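Local coordinates for CYTH domain-containing protein (Pyrococcus horikoshii, PDB 2EEN) that is of unknown function but, as a CYTH domain protein, probably acts on triphosphate-bearing molecules with the help of divalent metal ions, as its relatives do, at residues E61-K67 against L79-I85; I29-Y35 against L49-R55. The contacts are given in a common frame with arbitrary orientation. Residues are numbered along the deposited sequence.

Contact 1. Residues E61-K67 against L79-I85; sequences EVFLTYK and LEIEVEI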
ATOM      1  N   GLU A  61       4.467   9.353 -12.312  1.00 24.64           N
ATOM      2  CA  GLU A  61       3.477   9.055 -11.281  1.00 21.85           C
ATOM      3  C   GLU A  61       3.559   7.559 -11.042  1.00 21.62           C
ATOM      4  O   GLU A  61       3.821   6.794 -11.967  1.00 20.95           O
ATOM      5  CB  GLU A  61       2.062   9.415 -11.729  1.00 22.13           C
ATOM      6  CG  GLU A  61       1.814  10.898 -11.955  1.00 26.76           C
ATOM      7  CD  GLU A  61       0.342  11.202 -12.181  1.00 29.06           C
ATOM      8  OE1 GLU A  61      -0.316  10.452 -12.933  1.00 31.89           O
ATOM      9  OE2 GLU A  61      -0.156  12.196 -11.612  1.00 33.69           O
ATOM     10  N   VAL A  62       3.344   7.142  -9.802  1.00 17.06           N
ATOM     11  CA  VAL A  62       3.424   5.732  -9.468  1.00 16.97           C
ATOM     12  C   VAL A  62       2.177   5.335  -8.711  1.00 15.99           C
ATOM     13  O   VAL A  62       1.728   6.058  -7.834  1.00 15.63           O
ATOM     14  CB  VAL A  62       4.650   5.446  -8.596  1.00 17.14           C
ATOM     15  CG1 VAL A  62       4.749   3.960  -8.310  1.00 19.15           C
ATOM     16  CG2 VAL A  62       5.908   5.946  -9.303  1.00 18.62           C
ATOM     17  N   PHE A  63       1.616   4.183  -9.056  1.00 14.39           N
ATOM     18  CA  PHE A  63       0.403   3.728  -8.394  1.00 14.95           C
ATOM     19  C   PHE A  63       0.490   2.264  -8.007  1.00 16.03           C
ATOM     20  O   PHE A  63       1.135   1.469  -8.687  1.00 15.73           O
ATOM     21  CB  PHE A  63      -0.815   3.907  -9.313  1.00 17.07           C
ATOM     22  CG  PHE A  63      -1.017   5.316  -9.794  1.00 19.59           C
ATOM     23  CD1 PHE A  63      -0.314   5.798 -10.894  1.00 21.30           C
ATOM     24  CD2 PHE A  63      -1.893   6.165  -9.133  1.00 20.48           C
ATOM     25  CE1 PHE A  63      -0.484   7.117 -11.330  1.00 21.81           C
ATOM     26  CE2 PHE A  63      -2.071   7.482  -9.558  1.00 21.41           C
ATOM     27  CZ  PHE A  63      -1.363   7.958 -10.661  1.00 22.89           C
ATOM     28  N   LEU A  64      -0.151   1.928  -6.894  1.00 13.06           N
ATOM     29  CA  LEU A  64      -0.233   0.554  -6.416  1.00 14.18           C
ATOM     30  C   LEU A  64      -1.710   0.235  -6.608  1.00 14.13           C
ATOM     31  O   LEU A  64      -2.578   0.920  -6.062  1.00 14.85           O
ATOM     32  CB  LEU A  64       0.140   0.462  -4.936  1.00 14.75           C
ATOM     33  CG  LEU A  64      -0.132  -0.888  -4.266  1.00 16.74           C
ATOM     34  CD1 LEU A  64       0.650  -1.995  -4.962  1.00 17.12           C
ATOM     35  CD2 LEU A  64       0.278  -0.813  -2.806  1.00 19.06           C
ATOM     36  N   THR A  65      -1.996  -0.802  -7.383  1.00 13.17           N
ATOM     37  CA  THR A  65      -3.376  -1.142  -7.672  1.00 15.81           C
ATOM     38  C   THR A  65      -3.705  -2.603  -7.468  1.00 14.15           C
ATOM     39  O   THR A  65      -2.951  -3.487  -7.879  1.00 14.98           O
ATOM     40  CB  THR A  65      -3.708  -0.786  -9.133  1.00 17.23           C
ATOM     41  OG1 THR A  65      -3.397   0.593  -9.367  1.00 19.25           O
ATOM     42  CG2 THR A  65      -5.178  -1.038  -9.434  1.00 19.31           C
ATOM     43  N   TYR A  66      -4.829  -2.838  -6.801  1.00 12.80           N
ATOM     44  CA  TYR A  66      -5.337  -4.186  -6.590  1.00 14.08           C
ATOM     45  C   TYR A  66      -6.548  -4.280  -7.493  1.00 14.25           C
ATOM     46  O   TYR A  66      -7.350  -3.345  -7.571  1.00 15.02           O
ATOM     47  CB  TYR A  66      -5.823  -4.408  -5.158  1.00 13.39           C
ATOM     48  CG  TYR A  66      -6.678  -5.658  -5.004  1.00 15.06           C
ATOM     49  CD1 TYR A  66      -6.096  -6.922  -4.900  1.00 17.53           C
ATOM     50  CD2 TYR A  66      -8.071  -5.573  -5.002  1.00 17.29           C
ATOM     51  CE1 TYR A  66      -6.882  -8.068  -4.801  1.00 19.14           C
ATOM     52  CE2 TYR A  66      -8.864  -6.707  -4.904  1.00 17.14           C
ATOM     53  CZ  TYR A  66      -8.263  -7.952  -4.805  1.00 19.85           C
ATOM     54  OH  TYR A  66      -9.046  -9.075  -4.698  1.00 20.79           O
ATOM     55  N   LYS A  67      -6.672  -5.399  -8.188  1.00 14.37           N
ATOM     56  CA  LYS A  67      -7.837  -5.613  -9.027  1.00 17.11           C
ATOM     57  C   LYS A  67      -8.527  -6.895  -8.595  1.00 16.31           C
ATOM     58  O   LYS A  67      -7.884  -7.930  -8.400  1.00 15.93           O
ATOM     59  CB  LYS A  67      -7.446  -5.688 -10.496  1.00 19.98           C
ATOM     60  CG  LYS A  67      -7.006  -4.343 -11.047  1.00 23.50           C
ATOM     61  CD  LYS A  67      -7.304  -4.232 -12.526  1.00 27.53           C
ATOM     62  CE  LYS A  67      -6.871  -2.880 -13.060  1.00 29.26           C
ATOM     63  NZ  LYS A  67      -7.320  -2.691 -14.465  1.00 31.44           N
ATOM     64  N   LEU A  79     -13.542  -4.760  -9.717  1.00 19.45           N
ATOM     65  CA  LEU A  79     -13.377  -3.851  -8.605  1.00 19.34           C
ATOM     66  C   LEU A  79     -11.896  -3.496  -8.560  1.00 18.30           C
ATOM     67  O   LEU A  79     -11.034  -4.327  -8.855  1.00 19.12           O
ATOM     68  CB  LEU A  79     -13.812  -4.536  -7.310  1.00 23.70           C
ATOM     69  CG  LEU A  79     -13.453  -3.898  -5.967  1.00 27.32           C
ATOM     70  CD1 LEU A  79     -14.386  -4.439  -4.899  1.00 31.06           C
ATOM     71  CD2 LEU A  79     -11.999  -4.192  -5.615  1.00 29.52           C
ATOM     72  N   GLU A  80     -11.596  -2.256  -8.211  1.00 18.66           N
ATOM     73  CA  GLU A  80     -10.209  -1.834  -8.140  1.00 19.46           C
ATOM     74  C   GLU A  80      -9.990  -0.951  -6.936  1.00 18.96           C
ATOM     75  O   GLU A  80     -10.870  -0.177  -6.549  1.00 19.31           O
ATOM     76  CB  GLU A  80      -9.811  -1.055  -9.399  1.00 23.21           C
ATOM     77  CG  GLU A  80      -9.839  -1.871 -10.682  1.00 30.21           C
ATOM     78  CD  GLU A  80      -9.490  -1.043 -11.906  1.00 34.46           C
ATOM     79  OE1 GLU A  80      -8.347  -0.537 -11.977  1.00 36.35           O
ATOM     80  OE2 GLU A  80     -10.359  -0.897 -12.794  1.00 37.87           O
ATOM     81  N   ILE A  81      -8.818  -1.092  -6.337  1.00 16.11           N
ATOM     82  CA  ILE A  81      -8.430  -0.263  -5.212  1.00 16.48           C
ATOM     83  C   ILE A  81      -7.081   0.265  -5.669  1.00 16.99           C
ATOM     84  O   ILE A  81      -6.161  -0.504  -5.961  1.00 16.58           O
ATOM     85  CB  ILE A  81      -8.258  -1.066  -3.921  1.00 17.22           C
ATOM     86  CG1 ILE A  81      -9.559  -1.800  -3.584  1.00 18.53           C
ATOM     87  CG2 ILE A  81      -7.874  -0.120  -2.781  1.00 19.14           C
ATOM     88  CD1 ILE A  81      -9.432  -2.728  -2.387  1.00 21.85           C
ATOM     89  N   GLU A  82      -6.968   1.580  -5.763  1.00 16.10           N
ATOM     90  CA  GLU A  82      -5.729   2.171  -6.221  1.00 18.09           C
ATOM     91  C   GLU A  82      -5.305   3.333  -5.359  1.00 17.47           C
ATOM     92  O   GLU A  82      -6.120   4.175  -4.981  1.00 18.47           O
ATOM     93  CB  GLU A  82      -5.891   2.642  -7.665  1.00 20.01           C
ATOM     94  CG  GLU A  82      -4.696   3.377  -8.239  1.00 25.90           C
ATOM     95  CD  GLU A  82      -4.777   3.490  -9.748  1.00 29.63           C
ATOM     96  OE1 GLU A  82      -4.707   2.440 -10.424  1.00 33.26           O
ATOM     97  OE2 GLU A  82      -4.919   4.618 -10.262  1.00 31.46           O
ATOM     98  N   VAL A  83      -4.021   3.360  -5.038  1.00 15.57           N
ATOM     99  CA  VAL A  83      -3.466   4.442  -4.249  1.00 15.18           C
ATOM    100  C   VAL A  83      -2.250   4.942  -4.997  1.00 16.32           C
ATOM    101  O   VAL A  83      -1.583   4.182  -5.706  1.00 16.48           O
ATOM    102  CB  VAL A  83      -3.043   3.976  -2.848  1.00 15.50           C
ATOM    103  CG1 VAL A  83      -4.274   3.530  -2.072  1.00 17.62           C
ATOM    104  CG2 VAL A  83      -2.031   2.845  -2.946  1.00 17.30           C
ATOM    105  N   GLU A  84      -1.972   6.228  -4.849  1.00 16.22           N
ATOM    106  CA  GLU A  84      -0.830   6.804  -5.519  1.00 17.77           C
ATOM    107  C   GLU A  84       0.364   6.811  -4.586  1.00 19.01           C
ATOM    108  O   GLU A  84       0.254   7.207  -3.420  1.00 19.14           O
ATOM    109  CB  GLU A  84      -1.135   8.232  -5.976  1.00 19.30           C
ATOM    110  CG  GLU A  84      -0.124   8.746  -6.990  1.00 22.76           C
ATOM    111  CD  GLU A  84      -0.432  10.143  -7.485  1.00 27.04           C
ATOM    112  OE1 GLU A  84      -1.621  10.529  -7.487  1.00 29.67           O
ATOM    113  OE2 GLU A  84       0.519  10.847  -7.892  1.00 29.20           O
ATOM    114  N   ILE A  85       1.498   6.347  -5.100  1.00 19.64           N
ATOM    115  CA  ILE A  85       2.744   6.325  -4.349  1.00 19.86           C
ATOM    116  C   ILE A  85       3.402   7.661  -4.682  1.00 22.17           C
ATOM    117  O   ILE A  85       3.947   7.838  -5.765  1.00 21.10           O
ATOM    118  CB  ILE A  85       3.643   5.154  -4.797  1.00 21.69           C
ATOM    119  CG1 ILE A  85       3.020   3.829  -4.347  1.00 22.16           C
ATOM    120  CG2 ILE A  85       5.048   5.319  -4.221  1.00 22.92           C
ATOM    121  CD1 ILE A  85       3.630   2.604  -4.994  1.00 23.22           C
TER
HETATM  122  O   HOH W   1       3.078   9.500  -8.096  1.00 18.30           O

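Contact 2. Residues I29-Y35 against L49-R55; sequences IHEDIYY and LRIRIKR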
ATOM      1  N   ILE A  29       3.877   6.708 -20.778  1.00 15.88           N
ATOM      2  CA  ILE A  29       4.661   5.489 -20.865  1.00 17.75           C
ATOM      3  C   ILE A  29       4.303   4.785 -19.562  1.00 17.13           C
ATOM      4  O   ILE A  29       4.272   5.410 -18.504  1.00 18.04           O
ATOM      5  CB  ILE A  29       6.172   5.764 -20.893  1.00 19.04           C
ATOM      6  CG1 ILE A  29       6.562   6.311 -22.264  1.00 21.15           C
ATOM      7  CG2 ILE A  29       6.946   4.473 -20.593  1.00 22.22           C
ATOM      8  CD1 ILE A  29       7.990   6.830 -22.340  1.00 21.57           C
ATOM      9  N   HIS A  30       3.984   3.499 -19.651  1.00 15.95           N
ATOM     10  CA  HIS A  30       3.633   2.716 -18.475  1.00 16.44           C
ATOM     11  C   HIS A  30       4.588   1.556 -18.321  1.00 16.64           C
ATOM     12  O   HIS A  30       4.884   0.838 -19.278  1.00 18.22           O
ATOM     13  CB  HIS A  30       2.228   2.121 -18.577  1.00 16.99           C
ATOM     14  CG  HIS A  30       1.122   3.113 -18.405  1.00 19.51           C
ATOM     15  ND1 HIS A  30      -0.204   2.741 -18.373  1.00 20.33           N
ATOM     16  CD2 HIS A  30       1.141   4.458 -18.250  1.00 19.49           C
ATOM     17  CE1 HIS A  30      -0.956   3.814 -18.204  1.00 19.55           C
ATOM     18  NE2 HIS A  30      -0.165   4.869 -18.126  1.00 20.57           N
ATOM     19  N   GLU A  31       5.067   1.383 -17.100  1.00 16.16           N
ATOM     20  CA  GLU A  31       5.943   0.278 -16.765  1.00 17.56           C
ATOM     21  C   GLU A  31       5.260  -0.339 -15.554  1.00 18.03           C
ATOM     22  O   GLU A  31       5.268   0.233 -14.467  1.00 17.80           O
ATOM     23  CB  GLU A  31       7.341   0.787 -16.426  1.00 20.17           C
ATOM     24  CG  GLU A  31       8.094   1.293 -17.649  1.00 26.53           C
ATOM     25  CD  GLU A  31       9.291   2.150 -17.291  1.00 29.95           C
ATOM     26  OE1 GLU A  31      10.054   1.764 -16.381  1.00 35.47           O
ATOM     27  OE2 GLU A  31       9.474   3.205 -17.930  1.00 32.69           O
ATOM     28  N   ASP A  32       4.635  -1.491 -15.765  1.00 18.18           N
ATOM     29  CA  ASP A  32       3.919  -2.175 -14.697  1.00 18.34           C
ATOM     30  C   ASP A  32       4.630  -3.409 -14.211  1.00 18.85           C
ATOM     31  O   ASP A  32       5.184  -4.174 -15.004  1.00 23.66           O
ATOM     32  CB  ASP A  32       2.528  -2.615 -15.159  1.00 18.20           C
ATOM     33  CG  ASP A  32       1.660  -1.461 -15.570  1.00 21.86           C
ATOM     34  OD1 ASP A  32       1.786  -0.389 -14.956  1.00 20.77           O
ATOM     35  OD2 ASP A  32       0.837  -1.635 -16.494  1.00 21.40           O
ATOM     36  N   ILE A  33       4.617  -3.602 -12.900  1.00 15.57           N
ATOM     37  CA  ILE A  33       5.195  -4.801 -12.334  1.00 16.09           C
ATOM     38  C   ILE A  33       4.022  -5.507 -11.671  1.00 14.05           C
ATOM     39  O   ILE A  33       3.359  -4.938 -10.798  1.00 14.87           O
ATOM     40  CB  ILE A  33       6.284  -4.507 -11.273  1.00 19.48           C
ATOM     41  CG1 ILE A  33       7.499  -3.827 -11.919  1.00 22.10           C
ATOM     42  CG2 ILE A  33       6.747  -5.811 -10.653  1.00 20.20           C
ATOM     43  CD1 ILE A  33       8.670  -3.626 -11.000  1.00 27.94           C
ATOM     44  N   TYR A  34       3.736  -6.723 -12.118  1.00 13.20           N
ATOM     45  CA  TYR A  34       2.646  -7.494 -11.540  1.00 13.97           C
ATOM     46  C   TYR A  34       3.208  -8.497 -10.559  1.00 15.63           C
ATOM     47  O   TYR A  34       4.271  -9.075 -10.790  1.00 15.71           O
ATOM     48  CB  TYR A  34       1.856  -8.211 -12.628  1.00 14.09           C
ATOM     49  CG  TYR A  34       0.927  -7.293 -13.364  1.00 14.54           C
ATOM     50  CD1 TYR A  34      -0.371  -7.073 -12.910  1.00 17.90           C
ATOM     51  CD2 TYR A  34       1.349  -6.629 -14.513  1.00 17.27           C
ATOM     52  CE1 TYR A  34      -1.227  -6.213 -13.589  1.00 16.08           C
ATOM     53  CE2 TYR A  34       0.498  -5.766 -15.198  1.00 15.45           C
ATOM     54  CZ  TYR A  34      -0.784  -5.565 -14.729  1.00 18.92           C
ATOM     55  OH  TYR A  34      -1.615  -4.705 -15.399  1.00 20.85           O
ATOM     56  N   TYR A  35       2.478  -8.710  -9.471  1.00 13.72           N
ATOM     57  CA  TYR A  35       2.900  -9.604  -8.404  1.00 15.76           C
ATOM     58  C   TYR A  35       2.028 -10.813  -8.177  1.00 15.23           C
ATOM     59  O   TYR A  35       0.856 -10.835  -8.545  1.00 17.29           O
ATOM     60  CB  TYR A  35       2.952  -8.820  -7.098  1.00 17.13           C
ATOM     61  CG  TYR A  35       3.967  -7.723  -7.107  1.00 18.57           C
ATOM     62  CD1 TYR A  35       3.632  -6.447  -7.551  1.00 19.39           C
ATOM     63  CD2 TYR A  35       5.277  -7.959  -6.693  1.00 18.86           C
ATOM     64  CE1 TYR A  35       4.575  -5.430  -7.584  1.00 21.98           C
ATOM     65  CE2 TYR A  35       6.224  -6.952  -6.719  1.00 22.09           C
ATOM     66  CZ  TYR A  35       5.867  -5.691  -7.164  1.00 22.31           C
ATOM     67  OH  TYR A  35       6.801  -4.688  -7.181  1.00 27.37           O
ATOM     68  N   LEU A  49      -2.241  -7.579  -8.493  1.00 14.54           N
ATOM     69  CA  LEU A  49      -1.661  -6.537  -7.666  1.00 12.93           C
ATOM     70  C   LEU A  49      -0.524  -6.012  -8.516  1.00 14.22           C
ATOM     71  O   LEU A  49       0.326  -6.774  -8.980  1.00 15.33           O
ATOM     72  CB  LEU A  49      -1.126  -7.092  -6.347  1.00 14.37           C
ATOM     73  CG  LEU A  49      -0.556  -5.979  -5.462  1.00 16.45           C
ATOM     74  CD1 LEU A  49      -1.682  -5.019  -5.020  1.00 14.69           C
ATOM     75  CD2 LEU A  49       0.115  -6.598  -4.251  1.00 17.40           C
ATOM     76  N   ARG A  50      -0.510  -4.706  -8.724  1.00 12.48           N
ATOM     77  CA  ARG A  50       0.496  -4.126  -9.589  1.00 14.58           C
ATOM     78  C   ARG A  50       1.017  -2.781  -9.141  1.00 15.98           C
ATOM     79  O   ARG A  50       0.325  -2.025  -8.464  1.00 14.09           O
ATOM     80  CB  ARG A  50      -0.125  -3.998 -10.987  1.00 18.15           C
ATOM     81  CG  ARG A  50       0.396  -2.889 -11.887  1.00 20.84           C
ATOM     82  CD  ARG A  50      -0.599  -2.624 -13.029  1.00 19.64           C
ATOM     83  NE  ARG A  50      -1.557  -1.561 -12.716  1.00 20.94           N
ATOM     84  CZ  ARG A  50      -2.740  -1.417 -13.306  1.00 20.12           C
ATOM     85  NH1 ARG A  50      -3.124  -2.276 -14.238  1.00 21.96           N
ATOM     86  NH2 ARG A  50      -3.536  -0.406 -12.980  1.00 23.09           N
ATOM     87  N   ILE A  51       2.271  -2.509  -9.478  1.00 14.81           N
ATOM     88  CA  ILE A  51       2.823  -1.194  -9.219  1.00 13.76           C
ATOM     89  C   ILE A  51       3.062  -0.659 -10.614  1.00 16.38           C
ATOM     90  O   ILE A  51       3.748  -1.290 -11.425  1.00 15.11           O
ATOM     91  CB  ILE A  51       4.144  -1.219  -8.451  1.00 14.89           C
ATOM     92  CG1 ILE A  51       3.855  -1.462  -6.970  1.00 16.83           C
ATOM     93  CG2 ILE A  51       4.860   0.121  -8.623  1.00 15.11           C
ATOM     94  CD1 ILE A  51       5.080  -1.618  -6.113  1.00 18.84           C
ATOM     95  N   ARG A  52       2.464   0.492 -10.898  1.00 14.67           N
ATOM     96  CA  ARG A  52       2.601   1.125 -12.196  1.00 15.45           C
ATOM     97  C   ARG A  52       3.368   2.422 -12.120  1.00 16.97           C
ATOM     98  O   ARG A  52       3.111   3.256 -11.254  1.00 16.75           O
ATOM     99  CB  ARG A  52       1.231   1.432 -12.795  1.00 16.72           C
ATOM    100  CG  ARG A  52       1.284   2.489 -13.893  1.00 16.69           C
ATOM    101  CD  ARG A  52      -0.054   2.597 -14.586  1.00 16.51           C
ATOM    102  NE  ARG A  52      -0.387   1.336 -15.239  1.00 18.10           N
ATOM    103  CZ  ARG A  52      -1.562   1.064 -15.794  1.00 17.56           C
ATOM    104  NH1 ARG A  52      -2.539   1.964 -15.779  1.00 19.97           N
ATOM    105  NH2 ARG A  52      -1.754  -0.112 -16.374  1.00 19.43           N
ATOM    106  N   ILE A  53       4.321   2.578 -13.030  1.00 17.35           N
ATOM    107  CA  ILE A  53       5.082   3.811 -13.125  1.00 18.16           C
ATOM    108  C   ILE A  53       4.575   4.432 -14.417  1.00 19.25           C
ATOM    109  O   ILE A  53       4.667   3.826 -15.485  1.00 19.10           O
ATOM    110  CB  ILE A  53       6.597   3.558 -13.220  1.00 20.90           C
ATOM    111  CG1 ILE A  53       7.087   2.863 -11.945  1.00 24.42           C
ATOM    112  CG2 ILE A  53       7.328   4.886 -13.409  1.00 22.15           C
ATOM    113  CD1 ILE A  53       8.564   2.500 -11.963  1.00 28.04           C
ATOM    114  N   LYS A  54       4.012   5.628 -14.301  1.00 18.51           N
ATOM    115  CA  LYS A  54       3.448   6.343 -15.434  1.00 20.64           C
ATOM    116  C   LYS A  54       4.311   7.565 -15.727  1.00 20.73           C
ATOM    117  O   LYS A  54       4.562   8.382 -14.842  1.00 20.18           O
ATOM    118  CB  LYS A  54       2.018   6.765 -15.079  1.00 22.98           C
ATOM    119  CG  LYS A  54       1.209   7.391 -16.198  1.00 29.12           C
ATOM    120  CD  LYS A  54      -0.169   7.799 -15.681  1.00 30.26           C
ATOM    121  CE  LYS A  54      -0.959   6.598 -15.174  1.00 32.02           C
ATOM    122  NZ  LYS A  54      -2.257   6.997 -14.549  1.00 34.67           N
ATOM    123  N   ARG A  55       4.773   7.679 -16.966  1.00 19.27           N
ATOM    124  CA  ARG A  55       5.612   8.798 -17.369  1.00 21.03           C
ATOM    125  C   ARG A  55       4.940   9.620 -18.471  1.00 20.81           C
ATOM    126  O   ARG A  55       4.513   9.076 -19.491  1.00 20.44           O
ATOM    127  CB  ARG A  55       6.964   8.284 -17.870  1.00 23.03           C
ATOM    128  CG  ARG A  55       7.650   7.278 -16.948  1.00 26.18           C
ATOM    129  CD  ARG A  55       8.976   6.817 -17.541  1.00 28.52           C
ATOM    130  NE  ARG A  55       9.549   5.663 -16.843  1.00 28.95           N
ATOM    131  CZ  ARG A  55      10.119   5.706 -15.643  1.00 29.39           C
ATOM    132  NH1 ARG A  55      10.207   6.852 -14.978  1.00 28.70           N
ATOM    133  NH2 ARG A  55      10.609   4.596 -15.107  1.00 30.53           N
TER
HETATM  134  O   HOH W   2       6.376  -0.599 -12.016  1.00 30.08           O
HETATM  135  O   HOH W   3      -0.752  -9.434 -10.283  1.00 14.83           O

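Contact 1. Residues E61-K67 against L79-I85
The two strands run antiparallel, their segment axes at 149°, with Leu64 N to Val83 O 2.9 Å and Val83 N to Leu64 O 3.0 Å among the backbone hydrogen bonds. On the face of Val62, Leu64 and Tyr66, the tip of Ile85 fills the hollow between two side chains: its CD1 lies 3.8 Å from Val62 CG1 and 4.1 Å from Leu64 CB, which meets Val83 CG2 at 3.8 Å. Tyr66 CE2 takes Leu79 CD2 at its ring edge (4.1 Å). On the reverse face, the Phe63 ring rests against the aliphatic part of the Glu84 side chain (CE2 to CG 3.5 Å); Thr65 OG1 donates a very short 2.5 Å hydrogen bond to Glu82 OE1, and Lys67 NZ forms a salt bridge with Glu80 OE1 at 3.4 Å. Strand 59-70 bonds along its other edge to strand 48-56. Helix 89-98 packs on Val62 and Ile85, and Leu95 of the second subunit on Leu64 and Tyr66, placing the apolar face partly in the dimer interface.

Contact 2. Residues I29-Y35 against L49-R55
Ile29 opens the pairing with two backbone bonds to Arg55, N to O and O to N, each 2.8 Å. His30, turned to the opposite face, receives Arg52 CD over its ring, 3.9 Å from the centroid and 13° off the normal, a CH-pi contact; its NE2 bonds to Glu28. Glu31 returns to the first face, where a two-pronged salt bridge joins its OE2 to Arg55 NE (2.7 Å) and its OE1 to Arg55 NH2 (3.2 Å). On the His30 face, Asp32 forms a second two-pronged salt bridge, to Arg52, with OD2 to NH2 at 3.0 Å and OD1, less surely placed, to NE at 2.8 Å. Ile33 pairs with Ile51 (N to O 2.9 Å, O to N 3.0 Å) and meets Phe93 of helix 89-98. Arg50 CB lies over the Tyr34 ring, 3.9 Å from its centroid and 26° off the normal, a CH-pi contact, and Tyr34 OH accepts from Arg50 NH1 at 3.1 Å. Tyr35 N bonds to Leu49 O (2.9 Å). Asp32 and Tyr34 thus hold the guanidinium groups of Arg52 and Arg50, consistent with the charged interior of a CYTH tunnel, where basic residues of relatives bind triphosphate.

Overall arrangement
The contacts are consecutive parts of one antiparallel sheet: strand 48-56 of contact 2 and strand 59-70 of contact 1 are neighbours, with Phe63 O 2.8 Å from Arg52 N, and the centres lie 9 Å apart. Contact 2 is more central in the strand order, though no more buried: its segment 29-35, part of strand 23-36, bonds onward to strand 102-117, whereas contact 1 ends at the sheet's outermost strand, 78-85, within this chain. Both turn apolar side chains to helix 89-98, but contact 1 touches the second subunit far more. On the polar face, segment 49-55 brings Arg50, Arg52 and Lys54, segment 79-85 Glu80, Glu82 and Glu84, all on one, probably tunnel-lining, face.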